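Local coordinates for aminopeptidase-like protein (Chaetomium thermophilum, PDB 5JM6) that probably acts as a zinc-dependent metalloaminopeptidase of the M18 family, a dodecameric enzyme connected with the Cvt pathway of selective autophagy, at residues A317-K322 with Y503-D508; V414-V420 with V446-M451. All blocks are in the same frame, centred on the assembly; numbering follows the deposited sequence.

In the fold
Contacts 1 and 2 both belong to the M18 zinc aminopeptidase part of the chain, their centres about 19 Å apart and their nearest atoms about 5 Å apart without touching. In sequence, 414-420 and 446-451 both fall between the two segments of contact 1. Helix 495-514 bridges them in space: Tyr-503 belongs to contact 1, while the preceding Phe-502 packs on Val-416 and Asn-447 of contact 2. Contact 1 joins two helices against the large mixed sheet; contact 2 pairs the last two strands at one edge of that sheet, counted within this chain. The side chains of Tyr-503 and Cys-419 each come within about 8 Å of that of the zinc ligand Asp-391, and each lies about 11 Å from a bound zinc ion.

Contact 1 (A317-K322 with Y503-D508); sequences ALLHAK and YKGFLD
Asp-508 OD1 is gripped twice: the backbone N of Lys-322 donates to it at 3.0 Å, and Lys-331, on strand 330-336, adds a salt bridge to the same oxygen. The Lys-322 N-H arrives on the syn side, 30° out of the carboxylate plane. The other oxygen, Asp-508 OD2, forms a salt bridge with Lys-504 NZ at 3.2 Å, one helical turn earlier, the hydrogen bond within it weak. Lys-504 also reaches across the contact, its NZ donating to His-320 O at the end of helix 305-320. Its CG stands opposite the backbone N (chi1 -180°) and the chain bends only at its end, at chi4 (86°), which brings the ammonium between that carbonyl and the carboxylate. A positive charge here probably suits the negative pole of the helix end. Lys-322 runs its aliphatic part across the aspartate at about a right angle, with CG 3.6 Å from Asp-508 OD2.

Deeper in, the contact turns apolar. Ala-317 CB sits against Tyr-503 CB, and with so small a side chain the two backbones come close, CA of Ala-317 to CA of Lys-504 being 4.5 Å. Leu-507 CD1 meets Leu-318 CD1 at 4.2 Å. Leu-507 and Leu-318 also both rest on strand 330-336, so this is two helices packed together on one face of the central mixed sheet, as in the alpha/beta fold of zinc exopeptidases.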
# COMPACT_ATOMS: atom_id res chain seq x y z
N ALA A 317 -12.72 25.94 -50.17
CA ALA A 317 -13.59 27.09 -50.04
C ALA A 317 -13.01 28.29 -50.78
O ALA A 317 -13.73 29.01 -51.47
CB ALA A 317 -13.82 27.43 -48.58
N LEU A 318 -11.71 28.50 -50.64
CA LEU A 318 -11.04 29.59 -51.35
C LEU A 318 -11.17 29.40 -52.86
O LEU A 318 -11.53 30.33 -53.57
CB LEU A 318 -9.57 29.68 -50.95
CG LEU A 318 -8.83 30.89 -51.52
CD1 LEU A 318 -9.50 32.18 -51.07
CD2 LEU A 318 -7.37 30.87 -51.10
N LEU A 319 -10.90 28.19 -53.33
CA LEU A 319 -11.00 27.90 -54.76
C LEU A 319 -12.42 28.09 -55.28
O LEU A 319 -12.62 28.40 -56.46
CB LEU A 319 -10.53 26.47 -55.06
CG LEU A 319 -9.03 26.16 -54.93
CD1 LEU A 319 -8.74 24.76 -55.45
CD2 LEU A 319 -8.19 27.20 -55.66
N HIS A 320 -13.41 27.87 -54.42
CA HIS A 320 -14.81 27.99 -54.82
C HIS A 320 -15.48 29.31 -54.43
O HIS A 320 -16.68 29.49 -54.65
CB HIS A 320 -15.61 26.82 -54.25
CG HIS A 320 -15.36 25.52 -54.96
ND1 HIS A 320 -16.25 24.97 -55.85
CD2 HIS A 320 -14.30 24.68 -54.91
CE1 HIS A 320 -15.76 23.84 -56.32
NE2 HIS A 320 -14.58 23.63 -55.77
N ALA A 321 -14.72 30.23 -53.85
CA ALA A 321 -15.29 31.50 -53.39
C ALA A 321 -15.69 32.40 -54.56
O ALA A 321 -15.16 32.28 -55.66
CB ALA A 321 -14.30 32.22 -52.48
N LYS A 322 -16.63 33.30 -54.30
CA LYS A 322 -17.00 34.32 -55.28
C LYS A 322 -15.84 35.26 -55.54
O LYS A 322 -15.04 35.53 -54.64
CB LYS A 322 -18.19 35.16 -54.79
CG LYS A 322 -19.55 34.48 -54.75
CD LYS A 322 -20.61 35.49 -54.32
CE LYS A 322 -21.84 34.82 -53.73
NZ LYS A 322 -22.76 35.81 -53.08
N TYR A 503 -17.12 27.41 -44.84
CA TYR A 503 -15.98 28.29 -45.04
C TYR A 503 -16.20 29.22 -46.22
O TYR A 503 -15.88 30.41 -46.14
CB TYR A 503 -14.70 27.49 -45.25
CG TYR A 503 -14.25 26.68 -44.05
CD1 TYR A 503 -14.37 27.19 -42.76
CD2 TYR A 503 -13.72 25.42 -44.22
CE1 TYR A 503 -13.96 26.45 -41.67
CE2 TYR A 503 -13.31 24.67 -43.14
CZ TYR A 503 -13.43 25.19 -41.87
OH TYR A 503 -13.03 24.44 -40.79
N LYS A 504 -16.73 28.69 -47.32
CA LYS A 504 -17.05 29.52 -48.47
C LYS A 504 -18.05 30.59 -48.07
O LYS A 504 -17.95 31.74 -48.51
CB LYS A 504 -17.61 28.70 -49.63
CG LYS A 504 -17.93 29.55 -50.85
CD LYS A 504 -18.75 28.79 -51.89
CE LYS A 504 -19.62 29.74 -52.70
NZ LYS A 504 -18.92 30.33 -53.88
N GLY A 505 -19.00 30.22 -47.23
CA GLY A 505 -19.98 31.16 -46.72
C GLY A 505 -19.32 32.30 -45.97
O GLY A 505 -19.70 33.46 -46.13
N PHE A 506 -18.31 31.97 -45.17
CA PHE A 506 -17.59 32.98 -44.40
C PHE A 506 -16.82 33.94 -45.30
O PHE A 506 -16.99 35.16 -45.19
CB PHE A 506 -16.65 32.30 -43.40
CG PHE A 506 -15.61 33.22 -42.83
CD1 PHE A 506 -15.94 34.16 -41.86
CD2 PHE A 506 -14.30 33.14 -43.26
CE1 PHE A 506 -14.97 35.00 -41.34
CE2 PHE A 506 -13.33 33.97 -42.74
CZ PHE A 506 -13.66 34.90 -41.78
N LEU A 507 -15.98 33.41 -46.18
CA LEU A 507 -15.19 34.25 -47.07
C LEU A 507 -16.09 35.12 -47.95
O LEU A 507 -15.79 36.29 -48.18
CB LEU A 507 -14.26 33.40 -47.94
CG LEU A 507 -13.21 32.57 -47.20
CD1 LEU A 507 -12.53 31.59 -48.15
CD2 LEU A 507 -12.17 33.44 -46.52
N ASP A 508 -17.21 34.57 -48.40
CA ASP A 508 -18.10 35.32 -49.28
C ASP A 508 -18.94 36.36 -48.54
O ASP A 508 -19.20 37.44 -49.07
CB ASP A 508 -19.03 34.37 -50.05
CG ASP A 508 -18.30 33.57 -51.11
OD1 ASP A 508 -17.10 33.82 -51.34
OD2 ASP A 508 -18.93 32.69 -51.74

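Contact 2 (V414-V420 with V446-M451); sequences VGVALCV and VNQRHM
Gln-448 N donates to Val-416 O at 2.8 Å and begins the parallel pairing of strands 417-419 and 448-450, the two ends of a beta-alpha-beta crossover whose connection includes helix 430-443. The bonding then passes back and forth: Leu-418 N to Gln-448 O, His-450 N to Leu-418 O, and Val-420 N to His-450 O at 3.0 Å. On the far side of 417-419, Ala-417 and Cys-419 bond to Gly-478 and Asp-476 of the antiparallel strand 473-481.

Ahead of the strands, the Gln-448 side chain takes over. Its NE2 donates to Gly-415 O at 2.9 Å; the acceptor lies near the amide plane, but the donor stands 38° above the carbonyl plane. OE1 accepts from the backbone N of Arg-411, so both ends of the amide are used and its rotation is fixed. The side chains of Val-414 and Gln-448 cross at about a right angle, with Val-414 CG1 3.5 Å from Gln-448 CD. A leucine in place of Gln-448 would probably leave Gly-415 O and the Arg-411 N-H without these partners and free the 414-415 loop to shift. One water donates to Val-414 O and weakly accepts from Val-446 N, beside the apolar touch of Val-414 CG1 and Val-446 CG2.

On the face carrying Leu-418, the polar ends turn to helix 430-443: Asn-447 ND2 donates to Asp-437 OD1 and Arg-449 NH2 forms a salt bridge with Asp-437 OD2. Leu-418 CD1 lies 3.7 Å from Asn-447 CB, while its CD2 covers one face of the Arg-449 guanidinium near the rim, 4.0 Å from NH1.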
# COMPACT_ATOMS: atom_id res chain seq x y z
N VAL A 414 -23.78 16.98 -40.16
CA VAL A 414 -24.69 18.05 -39.76
C VAL A 414 -24.10 19.38 -40.18
O VAL A 414 -24.70 20.14 -40.94
CB VAL A 414 -24.96 18.02 -38.25
CG1 VAL A 414 -25.60 19.32 -37.80
CG2 VAL A 414 -25.86 16.85 -37.90
N GLY A 415 -22.91 19.68 -39.66
CA GLY A 415 -22.24 20.91 -40.01
C GLY A 415 -21.10 21.18 -39.07
O GLY A 415 -20.76 20.36 -38.21
N VAL A 416 -20.50 22.35 -39.22
CA VAL A 416 -19.33 22.71 -38.45
C VAL A 416 -19.69 23.09 -37.02
O VAL A 416 -20.76 23.64 -36.75
CB VAL A 416 -18.59 23.85 -39.14
CG1 VAL A 416 -17.25 24.00 -38.54
CG2 VAL A 416 -18.44 23.55 -40.62
N ALA A 417 -18.79 22.78 -36.09
CA ALA A 417 -18.99 23.10 -34.68
C ALA A 417 -18.21 24.34 -34.29
O ALA A 417 -17.04 24.49 -34.63
CB ALA A 417 -18.57 21.92 -33.81
N LEU A 418 -18.88 25.25 -33.58
CA LEU A 418 -18.18 26.38 -32.98
C LEU A 418 -17.67 25.93 -31.62
O LEU A 418 -18.44 25.57 -30.74
CB LEU A 418 -19.10 27.60 -32.84
CG LEU A 418 -19.34 28.49 -34.07
CD1 LEU A 418 -19.74 27.70 -35.30
CD2 LEU A 418 -20.39 29.54 -33.76
N CYS A 419 -16.35 25.93 -31.48
CA CYS A 419 -15.70 25.42 -30.28
C CYS A 419 -15.58 26.54 -29.25
O CYS A 419 -15.03 27.60 -29.54
CB CYS A 419 -14.33 24.84 -30.62
SG CYS A 419 -13.74 23.54 -29.52
N VAL A 420 -16.10 26.30 -28.05
CA VAL A 420 -16.09 27.29 -26.97
C VAL A 420 -15.43 26.71 -25.73
O VAL A 420 -15.54 25.52 -25.45
CB VAL A 420 -17.53 27.75 -26.62
CG1 VAL A 420 -17.50 28.90 -25.62
CG2 VAL A 420 -18.28 28.16 -27.87
N VAL A 446 -26.04 25.01 -40.72
CA VAL A 446 -26.44 24.89 -39.33
C VAL A 446 -25.13 24.73 -38.54
O VAL A 446 -24.34 23.83 -38.84
CB VAL A 446 -27.33 23.66 -39.09
CG1 VAL A 446 -28.64 23.80 -39.87
CG2 VAL A 446 -26.61 22.39 -39.48
N ASN A 447 -24.90 25.58 -37.55
CA ASN A 447 -23.69 25.51 -36.75
C ASN A 447 -23.93 24.75 -35.46
O ASN A 447 -24.91 24.99 -34.77
CB ASN A 447 -23.16 26.91 -36.42
CG ASN A 447 -22.70 27.68 -37.64
OD1 ASN A 447 -22.55 27.11 -38.72
ND2 ASN A 447 -22.46 28.97 -37.47
N GLN A 448 -23.02 23.84 -35.14
CA GLN A 448 -23.11 23.11 -33.89
C GLN A 448 -22.26 23.79 -32.82
O GLN A 448 -21.62 24.81 -33.09
CB GLN A 448 -22.68 21.65 -34.09
CG GLN A 448 -23.39 20.98 -35.25
CD GLN A 448 -23.17 19.49 -35.29
OE1 GLN A 448 -23.62 18.75 -34.41
NE2 GLN A 448 -22.47 19.02 -36.32
N ARG A 449 -22.29 23.25 -31.61
CA ARG A 449 -21.43 23.74 -30.54
C ARG A 449 -20.59 22.59 -30.01
O ARG A 449 -21.06 21.46 -29.88
CB ARG A 449 -22.25 24.37 -29.41
CG ARG A 449 -23.23 25.45 -29.86
CD ARG A 449 -22.52 26.60 -30.55
NE ARG A 449 -23.30 27.84 -30.55
CZ ARG A 449 -23.89 28.36 -31.62
NH1 ARG A 449 -23.81 27.74 -32.79
NH2 ARG A 449 -24.57 29.49 -31.52
N HIS A 450 -19.32 22.88 -29.70
CA HIS A 450 -18.44 21.89 -29.09
C HIS A 450 -17.80 22.46 -27.84
O HIS A 450 -17.37 23.62 -27.82
CB HIS A 450 -17.35 21.45 -30.07
CG HIS A 450 -16.22 20.73 -29.40
ND1 HIS A 450 -14.92 21.20 -29.43
CD2 HIS A 450 -16.19 19.59 -28.67
CE1 HIS A 450 -14.14 20.37 -28.76
NE2 HIS A 450 -14.88 19.39 -28.29
N MET A 451 -17.78 21.66 -26.78
CA MET A 451 -17.17 22.07 -25.53
C MET A 451 -16.75 20.85 -24.71
O MET A 451 -17.45 19.84 -24.71
CB MET A 451 -18.15 22.95 -24.75
CG MET A 451 -17.56 23.68 -23.58
SD MET A 451 -18.81 24.71 -22.80
CE MET A 451 -17.76 25.79 -21.86
O HOH W 1 -24.62 22.70 -42.64